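Local coordinates for tannase (Lactobacillus plantarum, PDB 3WA7), which catalyses the hydrolysis of the galloyl ester bonds of tannins, as a tannase of the alpha/beta-hydrolase fold, at residues 208-213 and 393-398; 229-234 and 241-246; 272-277 and 431-436; 368-373 and 381-386; 411-416 and 439-444. One frame throughout, in Å; residues are numbered along the deposited sequence.

Contact 1: residues 208-213 and 393-398; sequences NLEHAD and AINPLS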
# COMPACT_ATOMS: atom_id res chain seq x y z
N ASN A 208 -6.87 3.30 5.75
CA ASN A 208 -8.01 3.39 6.67
C ASN A 208 -7.43 3.71 8.05
O ASN A 208 -7.84 3.16 9.08
CB ASN A 208 -8.78 2.06 6.68
CG ASN A 208 -10.15 2.18 7.32
OD1 ASN A 208 -10.67 3.28 7.49
ND2 ASN A 208 -10.75 1.04 7.65
N LEU A 209 -6.47 4.64 8.05
CA LEU A 209 -5.75 5.04 9.25
C LEU A 209 -6.59 5.50 10.44
O LEU A 209 -6.26 5.19 11.59
CB LEU A 209 -4.72 6.11 8.89
CG LEU A 209 -3.79 5.74 7.73
CD1 LEU A 209 -2.86 6.90 7.43
CD2 LEU A 209 -2.98 4.48 8.09
N GLU A 210 -7.68 6.23 10.18
CA GLU A 210 -8.52 6.74 11.25
C GLU A 210 -9.33 5.65 11.95
O GLU A 210 -10.01 5.93 12.94
CB GLU A 210 -9.47 7.83 10.72
CG GLU A 210 -10.56 7.32 9.79
CD GLU A 210 -10.16 7.33 8.33
OE1 GLU A 210 -8.99 7.05 8.03
OE2 GLU A 210 -11.04 7.62 7.48
N HIS A 211 -9.26 4.43 11.45
CA HIS A 211 -9.99 3.32 12.06
C HIS A 211 -9.04 2.16 12.36
O HIS A 211 -9.47 1.12 12.88
CB HIS A 211 -11.11 2.83 11.14
CG HIS A 211 -12.09 3.89 10.77
ND1 HIS A 211 -12.34 4.26 9.46
CD2 HIS A 211 -12.88 4.68 11.53
CE1 HIS A 211 -13.23 5.23 9.44
NE2 HIS A 211 -13.58 5.51 10.68
N ALA A 212 -7.76 2.35 12.05
CA ALA A 212 -6.75 1.31 12.27
C ALA A 212 -6.47 1.02 13.73
O ALA A 212 -6.10 -0.10 14.08
CB ALA A 212 -5.45 1.70 11.56
N ASP A 213 -6.62 2.02 14.60
CA ASP A 213 -6.38 1.80 16.02
C ASP A 213 -7.42 0.85 16.59
O ASP A 213 -7.09 -0.06 17.35
CB ASP A 213 -6.40 3.12 16.80
CG ASP A 213 -5.16 3.96 16.55
OD1 ASP A 213 -4.05 3.37 16.51
OD2 ASP A 213 -5.28 5.19 16.40
N ALA A 393 -10.33 12.05 2.40
CA ALA A 393 -9.77 12.12 1.05
C ALA A 393 -8.64 11.12 0.79
O ALA A 393 -8.48 10.65 -0.34
CB ALA A 393 -9.28 13.54 0.76
N ILE A 394 -7.85 10.79 1.81
CA ILE A 394 -6.76 9.85 1.59
C ILE A 394 -7.07 8.42 2.01
O ILE A 394 -6.17 7.58 2.07
CB ILE A 394 -5.44 10.31 2.28
CG1 ILE A 394 -5.59 10.28 3.80
CG2 ILE A 394 -5.06 11.70 1.79
CD1 ILE A 394 -4.26 10.44 4.51
N ASN A 395 -8.34 8.15 2.30
CA ASN A 395 -8.77 6.81 2.68
C ASN A 395 -9.41 6.19 1.44
O ASN A 395 -10.44 6.67 0.96
CB ASN A 395 -9.80 6.88 3.82
CG ASN A 395 -10.16 5.50 4.36
OD1 ASN A 395 -9.96 4.49 3.70
ND2 ASN A 395 -10.72 5.47 5.57
N PRO A 396 -8.80 5.14 0.88
CA PRO A 396 -9.36 4.50 -0.32
C PRO A 396 -10.84 4.13 -0.18
O PRO A 396 -11.60 4.24 -1.13
CB PRO A 396 -8.47 3.27 -0.50
CG PRO A 396 -7.15 3.72 0.04
CD PRO A 396 -7.56 4.46 1.30
N LEU A 397 -11.23 3.70 1.02
CA LEU A 397 -12.61 3.30 1.27
C LEU A 397 -13.66 4.38 1.00
O LEU A 397 -14.78 4.08 0.60
CB LEU A 397 -12.76 2.81 2.71
CG LEU A 397 -11.85 1.67 3.19
CD1 LEU A 397 -12.25 1.27 4.60
CD2 LEU A 397 -11.95 0.48 2.25
N SER A 398 -13.29 5.64 1.24
CA SER A 398 -14.20 6.76 1.04
C SER A 398 -14.82 6.80 -0.35
O SER A 398 -15.98 7.18 -0.51
CB SER A 398 -13.46 8.08 1.29
OG SER A 398 -13.00 8.16 2.63
O HOH W 1 -6.39 6.04 5.19
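Asn-395 reaches Asn-208 and Glu-210 with its side-chain amide. Its ND2 gives two hydrogen bonds across the contact. One goes from Asn-395 ND2 to Asn-208 OD1 at 2.9 Å. The other goes from Asn-395 ND2 to Glu-210 OE2, also at 2.9 Å, and is the straighter of the two, with an N-H...O angle of 163°. Glu-210 OE2 lies in the amide plane of Asn-395. ND2 stands above the carboxylate plane; the carboxylate and amide planes are 80° apart. CG of Asn-395 is anti to its backbone N (chi1 -173°), which carries the amide toward both partners.

Asn-208 OD1 is gripped twice. His-211 ND1 donates to Asn-208 OD1 at 2.8 Å, and the two donors come from opposite faces of the Asn-208 amide. The ring of His-211 lies flat against Glu-210, whose CG sits over its centre. Tyr-268 stacks on the same imidazole and bonds Asn-208 ND2 through its hydroxyl. The orientation of the Asn-208 amide is thus fixed at both ends.

Van der Waals packing is slight: the methyl Leu-397 CD1 lies against the amide of Asn-208, 3.4 Å from its ND2, the two side chains crossing at about a right angle. Leu-397 also packs on helix 425-436.

One water accepts from Leu-209 N at 3.2 Å and gives a weak bond to Ile-394 O.

Asn-395 OD1 accepts from Leu-397 N at 3.1 Å. This is an Asx turn, a capping bond in the turn that leads into helix 398-401, and it is docked here on the start of helix 209-220.

Contact 2: residues 229-234 and 241-246; sequences YQPVAG and PKFEPV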
# COMPACT_ATOMS: atom_id res chain seq x y z
N TYR A 229 11.03 -4.18 15.96
CA TYR A 229 12.41 -3.79 15.72
C TYR A 229 12.41 -2.33 15.32
O TYR A 229 11.68 -1.93 14.40
CB TYR A 229 13.04 -4.64 14.60
CG TYR A 229 13.31 -6.08 14.99
CD1 TYR A 229 12.30 -7.03 14.97
CD2 TYR A 229 14.58 -6.47 15.42
CE1 TYR A 229 12.53 -8.35 15.37
CE2 TYR A 229 14.83 -7.79 15.82
CZ TYR A 229 13.80 -8.72 15.79
OH TYR A 229 14.03 -10.01 16.20
N GLN A 230 13.20 -1.52 16.01
CA GLN A 230 13.26 -0.10 15.69
C GLN A 230 14.58 0.23 15.01
O GLN A 230 15.65 -0.20 15.44
CB GLN A 230 13.11 0.76 16.95
CG GLN A 230 14.29 0.70 17.90
CD GLN A 230 14.24 1.79 18.96
OE1 GLN A 230 13.29 1.86 19.75
NE2 GLN A 230 15.25 2.65 18.97
N PRO A 231 14.52 1.01 13.92
CA PRO A 231 15.73 1.38 13.19
C PRO A 231 16.64 2.24 14.06
O PRO A 231 16.17 3.04 14.87
CB PRO A 231 15.19 2.14 11.98
CG PRO A 231 13.93 2.76 12.52
CD PRO A 231 13.33 1.62 13.30
N VAL A 232 17.95 2.06 13.91
CA VAL A 232 18.92 2.82 14.68
C VAL A 232 20.01 3.33 13.74
O VAL A 232 19.97 3.09 12.54
CB VAL A 232 19.55 1.97 15.79
CG1 VAL A 232 18.48 1.52 16.78
CG2 VAL A 232 20.27 0.76 15.20
N ALA A 233 20.98 4.04 14.30
CA ALA A 233 22.08 4.58 13.50
C ALA A 233 22.83 3.45 12.81
O ALA A 233 23.01 2.37 13.38
CB ALA A 233 23.03 5.39 14.38
N GLY A 234 23.28 3.70 11.59
CA GLY A 234 24.01 2.69 10.85
C GLY A 234 23.13 1.97 9.86
O GLY A 234 21.90 2.01 9.95
N PRO A 241 18.61 0.49 7.03
CA PRO A 241 19.00 0.85 8.39
C PRO A 241 19.14 -0.35 9.31
O PRO A 241 18.45 -1.35 9.15
CB PRO A 241 17.88 1.79 8.83
CG PRO A 241 16.69 1.26 8.08
CD PRO A 241 17.26 1.00 6.71
N LYS A 242 20.07 -0.26 10.26
CA LYS A 242 20.27 -1.35 11.20
C LYS A 242 19.09 -1.33 12.16
O LYS A 242 18.52 -0.27 12.43
CB LYS A 242 21.57 -1.16 11.99
CG LYS A 242 22.83 -1.29 11.16
CD LYS A 242 24.06 -1.34 12.06
CE LYS A 242 25.34 -1.47 11.25
NZ LYS A 242 25.55 -0.29 10.36
N PHE A 243 18.70 -2.50 12.66
CA PHE A 243 17.59 -2.58 13.59
C PHE A 243 17.98 -3.20 14.92
O PHE A 243 18.92 -4.00 15.01
CB PHE A 243 16.44 -3.41 13.00
CG PHE A 243 15.74 -2.74 11.85
CD1 PHE A 243 16.26 -2.81 10.57
CD2 PHE A 243 14.56 -2.04 12.06
CE1 PHE A 243 15.61 -2.19 9.50
CE2 PHE A 243 13.90 -1.42 11.01
CZ PHE A 243 14.43 -1.49 9.72
N GLU A 244 17.25 -2.82 15.96
CA GLU A 244 17.48 -3.35 17.30
C GLU A 244 16.13 -3.78 17.84
O GLU A 244 15.14 -3.06 17.72
CB GLU A 244 18.09 -2.28 18.20
CG GLU A 244 19.59 -2.12 18.03
CD GLU A 244 20.17 -1.06 18.94
OE1 GLU A 244 19.79 -1.02 20.13
OE2 GLU A 244 21.02 -0.27 18.47
N PRO A 245 16.06 -4.98 18.43
CA PRO A 245 14.80 -5.48 18.99
C PRO A 245 14.37 -4.66 20.19
O PRO A 245 15.18 -4.28 21.03
CB PRO A 245 15.14 -6.92 19.35
CG PRO A 245 16.58 -6.82 19.77
CD PRO A 245 17.16 -5.94 18.68
N VAL A 246 13.08 -4.36 20.25
CA VAL A 246 12.52 -3.60 21.35
C VAL A 246 11.19 -4.21 21.75
O VAL A 246 10.45 -4.72 20.91
CB VAL A 246 12.31 -2.12 20.97
CG1 VAL A 246 13.65 -1.46 20.70
CG2 VAL A 246 11.42 -2.02 19.74
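Tyr-229 and Pro-245 form a non-hydrogen-bonded pair part-way along the antiparallel beta hairpin of strands 225-232 and 241-249, at the surface. Tyr-229 CE2 touches Pro-245 CB at 3.6 Å, and Tyr-229 CB rests near the Phe-243 ring. Gln-230 and Glu-244 form a hydrogen-bonded pair. Gln-230 N donates to Glu-244 O at 3.0 Å, and Glu-244 N returns a bond to Gln-230 O. The Gln-230 side chain leaves on the other face, where OE1 meets Val-246 CG1 at 3.5 Å. Pro-231 has no N-H to give and sits in a non-hydrogen-bonded pair with Phe-243. Pro-231 CD lies 3.8 Å from Phe-243 CE2. Val-232 N donates to Lys-242 O at 2.8 Å. Both of its methyls meet Glu-244 OE2, CG1 at 3.5 Å. An alanine here would remove both methyls and would probably leave the carboxylate of Glu-244 less closely packed and freer to turn. At Gly-234 the chain turns a corner with positive phi (99°), and Gly-234 O accepts from Lys-242 N. A beta carbon at this glycine would clash with Lys-242 NZ. The lysine chain bends at its last torsion (chi4 63°). That bend brings NZ to 3.3 Å from Gly-234 C, and NZ bonds Thr-235 O.

Contact 3: residues 272-277 and 431-436; sequences LQLTAS and AIMLEN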
# COMPACT_ATOMS: atom_id res chain seq x y z
N LEU A 272 -20.44 -0.40 8.66
CA LEU A 272 -19.91 -0.46 7.30
C LEU A 272 -20.88 -1.22 6.40
O LEU A 272 -20.89 -1.05 5.18
CB LEU A 272 -18.55 -1.16 7.26
CG LEU A 272 -17.33 -0.41 7.79
CD1 LEU A 272 -16.10 -1.31 7.69
CD2 LEU A 272 -17.11 0.87 7.00
N GLN A 273 -21.70 -2.06 7.02
CA GLN A 273 -22.66 -2.86 6.29
C GLN A 273 -21.99 -3.75 5.24
O GLN A 273 -22.47 -3.85 4.11
CB GLN A 273 -23.70 -1.96 5.60
CG GLN A 273 -24.51 -1.10 6.57
CD GLN A 273 -25.17 -1.92 7.65
OE1 GLN A 273 -25.84 -2.92 7.37
NE2 GLN A 273 -24.99 -1.51 8.90
N LEU A 274 -20.87 -4.37 5.61
CA LEU A 274 -20.19 -5.28 4.69
C LEU A 274 -21.15 -6.44 4.53
O LEU A 274 -21.82 -6.82 5.49
CB LEU A 274 -18.87 -5.78 5.29
CG LEU A 274 -17.81 -4.73 5.63
CD1 LEU A 274 -16.59 -5.44 6.21
CD2 LEU A 274 -17.43 -3.96 4.37
N THR A 275 -21.24 -7.00 3.33
CA THR A 275 -22.18 -8.09 3.12
C THR A 275 -21.57 -9.34 2.50
O THR A 275 -20.52 -9.30 1.86
CB THR A 275 -23.33 -7.64 2.20
OG1 THR A 275 -22.82 -7.29 0.92
CG2 THR A 275 -24.03 -6.43 2.79
N ALA A 276 -22.26 -10.46 2.72
CA ALA A 276 -21.84 -11.73 2.16
C ALA A 276 -22.38 -11.72 0.74
O ALA A 276 -23.19 -10.87 0.39
CB ALA A 276 -22.45 -12.87 2.96
N SER A 277 -21.93 -12.66 -0.08
CA SER A 277 -22.38 -12.73 -1.47
C SER A 277 -23.91 -12.76 -1.59
O SER A 277 -24.46 -12.41 -2.63
CB SER A 277 -21.80 -13.96 -2.16
OG SER A 277 -22.25 -15.15 -1.54
N ALA A 431 -11.04 -5.59 0.78
CA ALA A 431 -11.39 -6.65 -0.16
C ALA A 431 -12.89 -6.89 -0.26
O ALA A 431 -13.44 -7.03 -1.36
CB ALA A 431 -10.68 -7.95 0.23
N ILE A 432 -13.57 -6.94 0.88
CA ILE A 432 -15.01 -7.19 0.86
C ILE A 432 -15.78 -6.00 0.32
O ILE A 432 -16.73 -6.17 -0.44
CB ILE A 432 -15.53 -7.56 2.26
CG1 ILE A 432 -14.90 -8.89 2.70
CG2 ILE A 432 -17.06 -7.66 2.25
CD1 ILE A 432 -15.30 -9.33 4.10
N MSE A 433 -15.37 -4.79 0.69
CA MSE A 433 -16.06 -3.61 0.20
C MSE A 433 -15.94 -3.53 -1.32
O MSE A 433 -16.88 -3.14 -2.01
CB MSE A 433 -15.51 -2.33 0.84
CG MSE A 433 -16.36 -1.11 0.54
SE MSE A 433 -15.86 0.43 1.57
CE MSE A 433 -15.72 -0.44 3.28
N LEU A 434 -14.77 -3.90 -1.85
CA LEU A 434 -14.57 -3.88 -3.30
C LEU A 434 -15.52 -4.86 -3.97
O LEU A 434 -16.17 -4.53 -4.96
CB LEU A 434 -13.12 -4.25 -3.64
CG LEU A 434 -12.09 -3.14 -3.38
CD1 LEU A 434 -10.68 -3.71 -3.43
CD2 LEU A 434 -12.27 -2.03 -4.42
N GLU A 435 -15.60 -6.07 -3.41
CA GLU A 435 -16.48 -7.10 -3.95
C GLU A 435 -17.93 -6.65 -3.88
O GLU A 435 -18.70 -6.82 -4.82
CB GLU A 435 -16.30 -8.41 -3.18
CG GLU A 435 -17.04 -9.61 -3.78
CD GLU A 435 -18.54 -9.57 -3.56
OE1 GLU A 435 -19.27 -10.32 -4.25
OE2 GLU A 435 -19.01 -8.81 -2.68
N ASN A 436 -18.30 -6.07 -2.74
CA ASN A 436 -19.66 -5.59 -2.51
C ASN A 436 -20.10 -4.55 -3.53
O ASN A 436 -21.28 -4.45 -3.85
CB ASN A 436 -19.78 -4.96 -1.12
CG ASN A 436 -19.85 -5.99 -0.01
OD1 ASN A 436 -19.86 -5.64 1.17
ND2 ASN A 436 -19.91 -7.27 -0.37
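Asn-436 meets Thr-275 with every atom of its amide. Its CB leaves the last turn of helix 425-436 facing the 272-277 loop. Asn-436 CG is anti to the carbonyl carbon and beside the backbone N (chi1 -76°), and lies 3.4 Å from Thr-275 OG1. At the tip, Asn-436 OD1 accepts from Thr-275 N at 2.9 Å, with an N-H...O angle of 164°. The donor is tilted somewhat from the carbonyl plane. Asn-436 ND2 donates to Thr-275 O at 3.1 Å. That oxygen lies in the amide plane of Asn-436, although ND2 stands above the plane of the threonine carbonyl. The amide therefore takes both backbone polar groups of one residue. Asn-436 ND2 has a second acceptor in Glu-435 OE2, 2.9 Å away and met nearly end-on to its C-O bond. These three bonds fix which end of the amide is oxygen and which is nitrogen.

The helix belongs to the beta-alpha-beta unit made with strands 410-414 and 440-444. Leu-434 packs on both strands. Ile-432 and Asn-436 instead meet the loop that follows helix 252-271. This loop is part of the long excursion the chain makes between sheet strands 199-203 and 410-414.

Beside the amide the packing is apolar. Ile-432 CG2 rests 4.0 Å from Leu-274 CB. Met-433, present as selenomethionine from labelling, starts with CG anti to its backbone N (chi1 -169°), and its chain bends at chi3. Met-433 CE approaches Leu-274 CD2 at 4.1 Å and Leu-272 CD2 at 4.2 Å. Each leucine crosses it at about a right angle.

Contact 4: residues 368-373 and 381-386; sequences AKHFTA and VTAQLA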
# COMPACT_ATOMS: atom_id res chain seq x y z
N ALA A 368 3.13 17.41 13.54
CA ALA A 368 2.29 16.22 13.59
C ALA A 368 0.92 16.56 14.16
O ALA A 368 0.76 17.57 14.84
CB ALA A 368 2.95 15.14 14.43
N LYS A 369 -0.06 15.71 13.88
CA LYS A 369 -1.42 15.91 14.38
C LYS A 369 -2.08 14.57 14.69
O LYS A 369 -1.60 13.51 14.28
CB LYS A 369 -2.29 16.61 13.33
CG LYS A 369 -1.95 18.06 13.01
CD LYS A 369 -3.02 18.65 12.10
CE LYS A 369 -2.70 20.07 11.67
NZ LYS A 369 -3.77 20.63 10.78
N HIS A 370 -3.18 14.63 15.44
CA HIS A 370 -3.95 13.43 15.72
C HIS A 370 -4.92 13.33 14.55
O HIS A 370 -5.11 14.31 13.82
CB HIS A 370 -4.71 13.58 17.04
CG HIS A 370 -3.84 13.56 18.25
ND1 HIS A 370 -3.02 12.50 18.57
CD2 HIS A 370 -3.64 14.49 19.22
CE1 HIS A 370 -2.36 12.77 19.68
NE2 HIS A 370 -2.72 13.97 20.09
N PHE A 371 -5.51 12.16 14.36
CA PHE A 371 -6.46 11.97 13.27
C PHE A 371 -7.65 11.13 13.71
O PHE A 371 -8.38 10.57 12.89
CB PHE A 371 -5.76 11.35 12.05
CG PHE A 371 -4.84 10.20 12.38
CD1 PHE A 371 -5.28 8.88 12.27
CD2 PHE A 371 -3.53 10.44 12.78
CE1 PHE A 371 -4.42 7.82 12.55
CE2 PHE A 371 -2.66 9.39 13.07
CZ PHE A 371 -3.11 8.07 12.95
N THR A 372 -7.84 11.06 15.03
CA THR A 372 -8.95 10.34 15.64
C THR A 372 -9.39 11.15 16.85
O THR A 372 -8.57 11.78 17.52
CB THR A 372 -8.53 8.93 16.13
OG1 THR A 372 -7.53 9.05 17.16
CG2 THR A 372 -7.98 8.11 14.98
N ALA A 373 -10.69 11.16 17.12
CA ALA A 373 -11.22 11.91 18.25
C ALA A 373 -10.63 11.38 19.57
O ALA A 373 -10.32 12.15 20.47
CB ALA A 373 -12.74 11.81 18.28
N VAL A 381 0.16 15.65 24.74
CA VAL A 381 0.93 16.82 24.33
C VAL A 381 0.00 17.81 23.64
O VAL A 381 -1.10 17.45 23.22
CB VAL A 381 2.06 16.44 23.33
CG1 VAL A 381 3.00 15.43 23.97
CG2 VAL A 381 1.46 15.88 22.04
N THR A 382 0.43 19.07 23.53
CA THR A 382 -0.39 20.08 22.86
C THR A 382 -0.54 19.59 21.43
O THR A 382 0.45 19.28 20.77
CB THR A 382 0.31 21.45 22.86
OG1 THR A 382 0.53 21.88 24.21
CG2 THR A 382 -0.56 22.49 22.15
N ALA A 383 -1.78 19.51 20.94
CA ALA A 383 -1.99 19.01 19.59
C ALA A 383 -3.28 19.46 18.91
O ALA A 383 -4.23 19.89 19.55
CB ALA A 383 -1.93 17.49 19.60
N GLN A 384 -3.28 19.33 17.58
CA GLN A 384 -4.43 19.67 16.75
C GLN A 384 -4.94 18.39 16.11
O GLN A 384 -4.18 17.43 15.95
CB GLN A 384 -4.02 20.63 15.63
CG GLN A 384 -3.50 21.98 16.06
CD GLN A 384 -3.08 22.82 14.87
OE1 GLN A 384 -3.89 23.10 13.98
NE2 GLN A 384 -1.82 23.22 14.83
N LEU A 385 -6.21 18.39 15.74
CA LEU A 385 -6.82 17.24 15.08
C LEU A 385 -6.86 17.56 13.58
O LEU A 385 -7.32 18.63 13.18
CB LEU A 385 -8.25 17.02 15.61
CG LEU A 385 -9.12 15.95 14.96
CD1 LEU A 385 -8.51 14.56 15.16
CD2 LEU A 385 -10.51 16.00 15.58
N ALA A 386 -6.36 16.65 12.76
CA ALA A 386 -6.33 16.86 11.32
C ALA A 386 -7.72 17.06 10.72
O ALA A 386 -8.72 16.55 11.24
CB ALA A 386 -5.63 15.69 10.63
O HOH W 2 -0.71 19.17 16.40
O HOH W 3 -6.08 20.98 12.37
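His-370 and its neighbours form the tight part of the contact with Gln-384 to Ala-386. His-370 N donates to Gln-384 O at 3.0 Å, and Ala-386 N donates to His-370 O at 2.9 Å. The second bond is nearly straight (173°). Ala-383 CB touches the His-370 ring, 3.5 Å from its CD2. Asp-349 holds the ring at ND1 and Ser-379 at NE2, which fixes its rotation. At the exposed margin of the bridge, Leu-385 CD1 packs against the backbone at Thr-372 N, 3.6 Å away.

The two backbone bonds make a single beta bridge, His-370 with Leu-385, between two loops. It closes the chain around short helix 373-377, with Thr-372 at the N-cap; Asp-349 also takes a bond from Thr-372 OG1.

The other side is wetter. Lys-369 CB still touches Gln-384 O at 3.3 Å. Beyond it the extended chain runs past Ala-386 CA and crosses the Gln-384 side chain obliquely, with Lys-369 NZ 4.0 Å from Gln-384 OE1. Its NZ forms a salt bridge with Asp-363. A water accepts from Lys-369 NZ at 2.8 Å, donates to Leu-385 O and gives Gln-384 OE1 a weak bond. Another water links Ala-368 O to Gln-384 N, 2.8 Å from that nitrogen.

Contact 5: residues 411-416 and 439-444; sequences WRIRHG and YGIDFA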
# COMPACT_ATOMS: atom_id res chain seq x y z
N TRP A 411 -8.54 -5.14 -9.00
CA TRP A 411 -7.70 -5.04 -7.81
C TRP A 411 -7.06 -6.35 -7.37
O TRP A 411 -7.68 -7.41 -7.41
CB TRP A 411 -8.53 -4.52 -6.63
CG TRP A 411 -9.17 -3.19 -6.84
CD1 TRP A 411 -10.14 -2.89 -7.75
CD2 TRP A 411 -8.87 -1.97 -6.16
NE1 TRP A 411 -10.46 -1.55 -7.68
CE2 TRP A 411 -9.69 -0.97 -6.71
CE3 TRP A 411 -7.99 -1.63 -5.12
CZ2 TRP A 411 -9.66 0.36 -6.27
CZ3 TRP A 411 -7.95 -0.31 -4.68
CH2 TRP A 411 -8.78 0.67 -5.26
N ARG A 412 -5.81 -6.26 -6.92
CA ARG A 412 -5.09 -7.42 -6.39
C ARG A 412 -4.47 -6.97 -5.07
O ARG A 412 -3.61 -6.08 -5.04
CB ARG A 412 -3.99 -7.90 -7.34
CG ARG A 412 -3.29 -9.16 -6.84
CD ARG A 412 -2.33 -9.74 -7.87
NE ARG A 412 -1.82 -11.05 -7.50
CZ ARG A 412 -0.81 -11.26 -6.65
NH1 ARG A 412 -0.19 -10.24 -6.08
NH2 ARG A 412 -0.41 -12.50 -6.39
N ILE A 413 -4.93 -7.57 -3.99
CA ILE A 413 -4.45 -7.21 -2.66
C ILE A 413 -3.86 -8.40 -1.92
O ILE A 413 -4.40 -9.51 -1.96
CB ILE A 413 -5.62 -6.66 -1.81
CG1 ILE A 413 -6.28 -5.49 -2.54
CG2 ILE A 413 -5.11 -6.26 -0.43
CD1 ILE A 413 -7.52 -4.97 -1.84
N ARG A 414 -2.73 -8.16 -1.26
CA ARG A 414 -2.05 -9.19 -0.48
C ARG A 414 -1.60 -8.62 0.86
O ARG A 414 -1.19 -7.46 0.94
CB ARG A 414 -0.82 -9.73 -1.24
CG ARG A 414 -1.14 -10.57 -2.47
CD ARG A 414 -1.76 -11.91 -2.08
NE ARG A 414 -2.02 -12.77 -3.24
CZ ARG A 414 -3.03 -12.62 -4.09
NH1 ARG A 414 -3.90 -11.63 -3.93
NH2 ARG A 414 -3.18 -13.47 -5.09
N HIS A 415 -1.70 -9.43 1.91
CA HIS A 415 -1.25 -9.05 3.24
C HIS A 415 -0.79 -10.35 3.89
O HIS A 415 -1.57 -11.29 4.03
CB HIS A 415 -2.39 -8.44 4.07
CG HIS A 415 -1.95 -7.97 5.43
ND1 HIS A 415 -1.65 -6.65 5.70
CD2 HIS A 415 -1.71 -8.65 6.57
CE1 HIS A 415 -1.24 -6.54 6.95
NE2 HIS A 415 -1.27 -7.74 7.51
N GLY A 416 0.48 -10.41 4.28
CA GLY A 416 1.02 -11.62 4.88
C GLY A 416 0.34 -12.07 6.16
O GLY A 416 -0.02 -11.25 7.00
N TYR A 439 -16.47 -4.50 -7.93
CA TYR A 439 -15.13 -4.42 -8.51
C TYR A 439 -14.42 -5.76 -8.48
O TYR A 439 -14.67 -6.59 -7.61
CB TYR A 439 -14.29 -3.37 -7.78
CG TYR A 439 -14.87 -1.98 -7.85
CD1 TYR A 439 -15.59 -1.45 -6.79
CD2 TYR A 439 -14.76 -1.22 -9.02
CE1 TYR A 439 -16.17 -0.19 -6.87
CE2 TYR A 439 -15.34 0.04 -9.11
CZ TYR A 439 -16.05 0.55 -8.03
OH TYR A 439 -16.63 1.79 -8.12
N GLY A 440 -13.55 -5.98 -9.46
CA GLY A 440 -12.80 -7.22 -9.52
C GLY A 440 -11.75 -7.19 -8.43
O GLY A 440 -10.99 -6.22 -8.31
N ILE A 441 -11.69 -8.24 -7.62
CA ILE A 441 -10.73 -8.29 -6.53
C ILE A 441 -10.12 -9.68 -6.33
O ILE A 441 -10.83 -10.67 -6.17
CB ILE A 441 -11.38 -7.80 -5.20
CG1 ILE A 441 -10.46 -8.08 -4.01
CG2 ILE A 441 -12.74 -8.44 -5.01
CD1 ILE A 441 -9.15 -7.31 -4.04
N ASP A 442 -8.79 -9.73 -6.39
CA ASP A 442 -8.03 -10.95 -6.18
C ASP A 442 -7.35 -10.69 -4.84
O ASP A 442 -6.49 -9.82 -4.74
CB ASP A 442 -6.99 -11.12 -7.29
CG ASP A 442 -6.20 -12.40 -7.15
OD1 ASP A 442 -5.67 -12.65 -6.05
OD2 ASP A 442 -6.11 -13.16 -8.13
N PHE A 443 -7.74 -11.45 -3.83
CA PHE A 443 -7.22 -11.24 -2.48
C PHE A 443 -6.70 -12.51 -1.81
O PHE A 443 -7.21 -13.60 -2.04
CB PHE A 443 -8.35 -10.62 -1.64
CG PHE A 443 -8.02 -10.45 -0.18
CD1 PHE A 443 -6.95 -9.66 0.23
CD2 PHE A 443 -8.82 -11.04 0.79
CE1 PHE A 443 -6.68 -9.46 1.58
CE2 PHE A 443 -8.56 -10.85 2.15
CZ PHE A 443 -7.49 -10.06 2.55
N ALA A 444 -5.67 -12.34 -0.97
CA ALA A 444 -5.09 -13.46 -0.25
C ALA A 444 -4.25 -13.01 0.94
O ALA A 444 -3.72 -11.90 0.98
CB ALA A 444 -4.24 -14.32 -1.19
O HOH W 4 -3.03 -13.28 -8.48
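Strands 410-414 and 440-444 are the two beta arms of a beta-alpha-beta crossover, joined by helix 425-436, at one edge of the central alpha/beta-hydrolase sheet. They run parallel, 14° apart, with Trp-411 bridged to Ile-441 and Ile-413 to Phe-443. Asp-442 N donates to Trp-411 O at 2.8 Å, and Ile-413 N to Asp-442 O. On the face turned to helix 425-436, Ile-441 CD1 packs 3.9 Å from Trp-411 CB. Phe-443 CD1 reaches Ile-413 O at 3.4 Å.

The other face is charged. Arg-414 forms a salt bridge to Asp-442 with both end nitrogens on one oxygen. Arg-414 NH2 meets OD1 of Asp-442 at 2.8 Å on its syn side, and NH1 comes from the anti side. Arg-414 NH1 also donates to Ile-413 O at 2.9 Å, which helps fix the rotation of the guanidinium. Ala-444 CB lies over one face of this group and Arg-412 CZ over the other. Stacking two like charges is probably eased by Asp-442 and by Asp-456, which forms a salt bridge with Arg-412. An alanine in place of Arg-414 would probably leave Asp-442 OD1 without its charged mate and open a gap over Ala-444. A water bridges Arg-412 and Asp-442: it accepts from Arg-412 NE at 2.7 Å and donates to Asp-442 OD2 at 3.1 Å.

Overall arrangement
Contacts 3 and 5 lie closest, their centres 13 Å apart. Helix 425-436 serves both: Leu-434 O makes a probable hydrogen bond to Tyr-439 N at 3.0 Å. Contact 1 touches contact 3 where Leu-397 O meets the selenium of Met-433 at 3.9 Å. On its other side it touches contact 4, with Leu-209 O 3.3 Å from Phe-371 CE1. Contact 2 stands apart, its nearest atoms about 15 Å from contact 5 and about 17 Å from contacts 1 and 4. The active site is probably a triad of Ser-163, Asp-419 and His-451. Contact 5 is linked to it through His-415, whose NE2 bonds Asp-419 O.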